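Local structure of erythrocyte membrane protein 1 (Plasmodium falciparum, 2XU0) at residues I331-R339 against S462-C470. The protein probably binds host receptors as an adhesin on the infected erythrocyte surface, here represented by its rosetting region, the N-terminal segment and first Duffy-binding-like domain. The protein carries 10 engineered substitutions. Residues are numbered along the deposited sequence; the frame is centred on the assembly and turned at random.
Sequences IDKVKKECR and SISEYCKTC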
# COMPACT_ATOMS: atom_id res chain seq x y z
N ILE A 331 0.96 13.74 -15.22
CA ILE A 331 1.21 13.86 -16.67
C ILE A 331 0.11 14.69 -17.35
O ILE A 331 0.41 15.53 -18.20
CB ILE A 331 1.43 12.48 -17.34
CG1 ILE A 331 2.77 11.83 -16.94
CG2 ILE A 331 1.23 12.52 -18.89
CD1 ILE A 331 4.00 12.46 -17.48
N ASP A 332 -1.16 14.46 -16.95
CA ASP A 332 -2.35 15.17 -17.43
C ASP A 332 -2.29 16.67 -17.15
O ASP A 332 -2.64 17.45 -18.03
CB ASP A 332 -3.64 14.54 -16.88
CG ASP A 332 -3.98 13.19 -17.50
OD1 ASP A 332 -4.70 12.41 -16.85
OD2 ASP A 332 -3.51 12.92 -18.64
N LYS A 333 -1.78 17.06 -15.96
CA LYS A 333 -1.62 18.46 -15.58
C LYS A 333 -0.49 19.10 -16.39
O LYS A 333 -0.58 20.27 -16.76
CB LYS A 333 -1.38 18.61 -14.07
CG LYS A 333 -2.21 19.72 -13.42
CD LYS A 333 -1.56 21.10 -13.55
CE LYS A 333 -2.41 22.21 -12.98
NZ LYS A 333 -3.48 22.63 -13.93
N VAL A 334 0.57 18.32 -16.67
CA VAL A 334 1.69 18.79 -17.50
C VAL A 334 1.19 18.98 -18.94
O VAL A 334 1.47 20.03 -19.55
CB VAL A 334 2.92 17.84 -17.41
CG1 VAL A 334 3.91 18.09 -18.54
CG2 VAL A 334 3.60 17.95 -16.05
N LYS A 335 0.41 18.02 -19.44
CA LYS A 335 -0.15 18.09 -20.78
C LYS A 335 -1.02 19.35 -20.96
O LYS A 335 -0.84 20.05 -21.96
CB LYS A 335 -0.90 16.81 -21.17
CG LYS A 335 -1.14 16.72 -22.68
CD LYS A 335 -1.98 15.54 -23.12
CE LYS A 335 -2.05 15.54 -24.63
NZ LYS A 335 -2.59 14.27 -25.19
N LYS A 336 -1.91 19.68 -20.00
CA LYS A 336 -2.75 20.88 -20.13
C LYS A 336 -1.98 22.21 -20.21
O LYS A 336 -2.46 23.15 -20.83
CB LYS A 336 -3.94 20.92 -19.15
CG LYS A 336 -3.62 21.35 -17.73
CD LYS A 336 -4.88 21.52 -16.88
CE LYS A 336 -5.51 22.89 -16.95
NZ LYS A 336 -6.72 22.99 -16.09
N GLU A 337 -0.77 22.26 -19.63
CA GLU A 337 0.10 23.44 -19.67
C GLU A 337 1.11 23.40 -20.83
O GLU A 337 1.73 24.43 -21.10
CB GLU A 337 0.87 23.60 -18.33
CG GLU A 337 -0.01 23.64 -17.09
CD GLU A 337 -1.11 24.68 -17.08
OE1 GLU A 337 -0.81 25.87 -17.34
OE2 GLU A 337 -2.27 24.31 -16.81
N CYS A 338 1.29 22.23 -21.50
CA CYS A 338 2.30 22.06 -22.55
C CYS A 338 1.80 21.80 -23.95
O CYS A 338 2.45 22.22 -24.91
CB CYS A 338 3.32 20.99 -22.14
SG CYS A 338 4.26 21.40 -20.65
N ARG A 339 0.75 20.98 -24.07
CA ARG A 339 0.25 20.55 -25.37
C ARG A 339 -1.27 20.55 -25.39
O ARG A 339 -1.92 19.89 -24.57
CB ARG A 339 0.79 19.14 -25.71
CG ARG A 339 1.06 18.91 -27.21
CD ARG A 339 2.54 18.68 -27.44
NE ARG A 339 2.85 17.29 -27.79
CZ ARG A 339 4.05 16.73 -27.64
NH1 ARG A 339 5.06 17.43 -27.12
NH2 ARG A 339 4.25 15.47 -27.98
N SER A 462 11.61 9.24 -16.31
CA SER A 462 12.12 10.25 -17.24
C SER A 462 11.26 11.50 -17.17
O SER A 462 10.20 11.49 -16.55
CB SER A 462 12.04 9.70 -18.67
OG SER A 462 10.71 9.34 -19.01
N ILE A 463 11.67 12.56 -17.89
CA ILE A 463 10.90 13.79 -18.05
C ILE A 463 9.67 13.40 -18.90
O ILE A 463 9.73 12.42 -19.66
CB ILE A 463 11.71 14.93 -18.76
CG1 ILE A 463 12.20 14.50 -20.18
CG2 ILE A 463 12.86 15.48 -17.89
CD1 ILE A 463 12.01 15.54 -21.24
N SER A 464 8.56 14.14 -18.76
CA SER A 464 7.36 13.89 -19.58
C SER A 464 7.70 14.19 -21.04
O SER A 464 8.50 15.08 -21.31
CB SER A 464 6.22 14.81 -19.15
OG SER A 464 5.16 14.73 -20.08
N GLU A 465 7.06 13.47 -21.98
CA GLU A 465 7.23 13.71 -23.42
C GLU A 465 6.83 15.15 -23.80
O GLU A 465 7.41 15.71 -24.73
CB GLU A 465 6.45 12.68 -24.27
CG GLU A 465 4.93 12.80 -24.21
CD GLU A 465 4.17 12.06 -25.29
OE1 GLU A 465 4.45 12.29 -26.49
OE2 GLU A 465 3.26 11.28 -24.94
N TYR A 466 5.87 15.73 -23.07
CA TYR A 466 5.37 17.10 -23.27
C TYR A 466 6.39 18.17 -22.89
O TYR A 466 6.22 19.33 -23.25
CB TYR A 466 4.03 17.30 -22.53
CG TYR A 466 3.01 16.24 -22.92
CD1 TYR A 466 2.57 16.13 -24.24
CD2 TYR A 466 2.56 15.31 -22.00
CE1 TYR A 466 1.70 15.11 -24.63
CE2 TYR A 466 1.67 14.29 -22.37
CZ TYR A 466 1.25 14.20 -23.68
OH TYR A 466 0.36 13.22 -24.06
N CYS A 467 7.46 17.77 -22.19
CA CYS A 467 8.54 18.61 -21.68
C CYS A 467 9.79 18.58 -22.54
O CYS A 467 10.72 19.35 -22.27
CB CYS A 467 8.86 18.25 -20.24
SG CYS A 467 7.46 18.43 -19.12
N LYS A 468 9.83 17.69 -23.57
CA LYS A 468 11.02 17.60 -24.43
C LYS A 468 11.28 18.93 -25.13
O LYS A 468 10.37 19.76 -25.23
CB LYS A 468 10.88 16.47 -25.48
CG LYS A 468 10.94 15.07 -24.88
CD LYS A 468 10.70 14.00 -25.93
CE LYS A 468 11.08 12.62 -25.45
NZ LYS A 468 10.09 12.06 -24.49
N THR A 469 12.55 19.15 -25.59
CA THR A 469 12.93 20.36 -26.33
C THR A 469 12.11 20.36 -27.63
O THR A 469 11.77 19.28 -28.12
CB THR A 469 14.44 20.38 -26.64
OG1 THR A 469 14.80 19.23 -27.39
CG2 THR A 469 15.30 20.49 -25.39
N CYS A 470 11.78 21.54 -28.17
CA CYS A 470 11.01 21.66 -29.42
C CYS A 470 11.56 20.75 -30.51
O CYS A 470 12.78 20.76 -30.71
CB CYS A 470 11.00 23.10 -29.93
SG CYS A 470 9.89 24.20 -29.03
O HOH W 1 4.72 19.92 -25.60
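Ser-464 opens the contact on helix 311-338, its CB and OG packed against Ile-331 CD1 and Val-334 CG1. A chi1 of 170°, which sets OG opposite the backbone N, lets it accept from Tyr-466 N at 3.2 Å, an ST turn leading into the 3-10 turn 465-467. Glu-465 makes a long salt bridge, OE1 to Arg-339 NH2 at 3.5 Å, with carboxylate and guanidinium planes nearly perpendicular. Its CG also lies over one face of the Tyr-466 ring. On the opposite face runs the extended chain of Lys-335, whose CG makes a CH-pi contact 3.7 Å from the ring centroid; farther out, NZ gives a weak hydrogen bond to Tyr-466 OH. The ring's edges meet Ile-331 CG2 and Arg-339 NE, and Tyr-466 CD1 in turn sits 3.7 Å above the guanidinium plane. A water bridges Arg-339 NH1, from which it accepts, and Tyr-466 O. Cys-467 SG rests on Val-334 CG1, 3.6 Å away, while its disulfide to Cys-377 and that of Cys-338 to Cys-373 tie both segments to helix 371-407. Because the direct polar bonds are long or weak, apolar and CH-pi packing, with these disulfides, probably carries most of the join in this C-terminal part of the Duffy-binding-like domain.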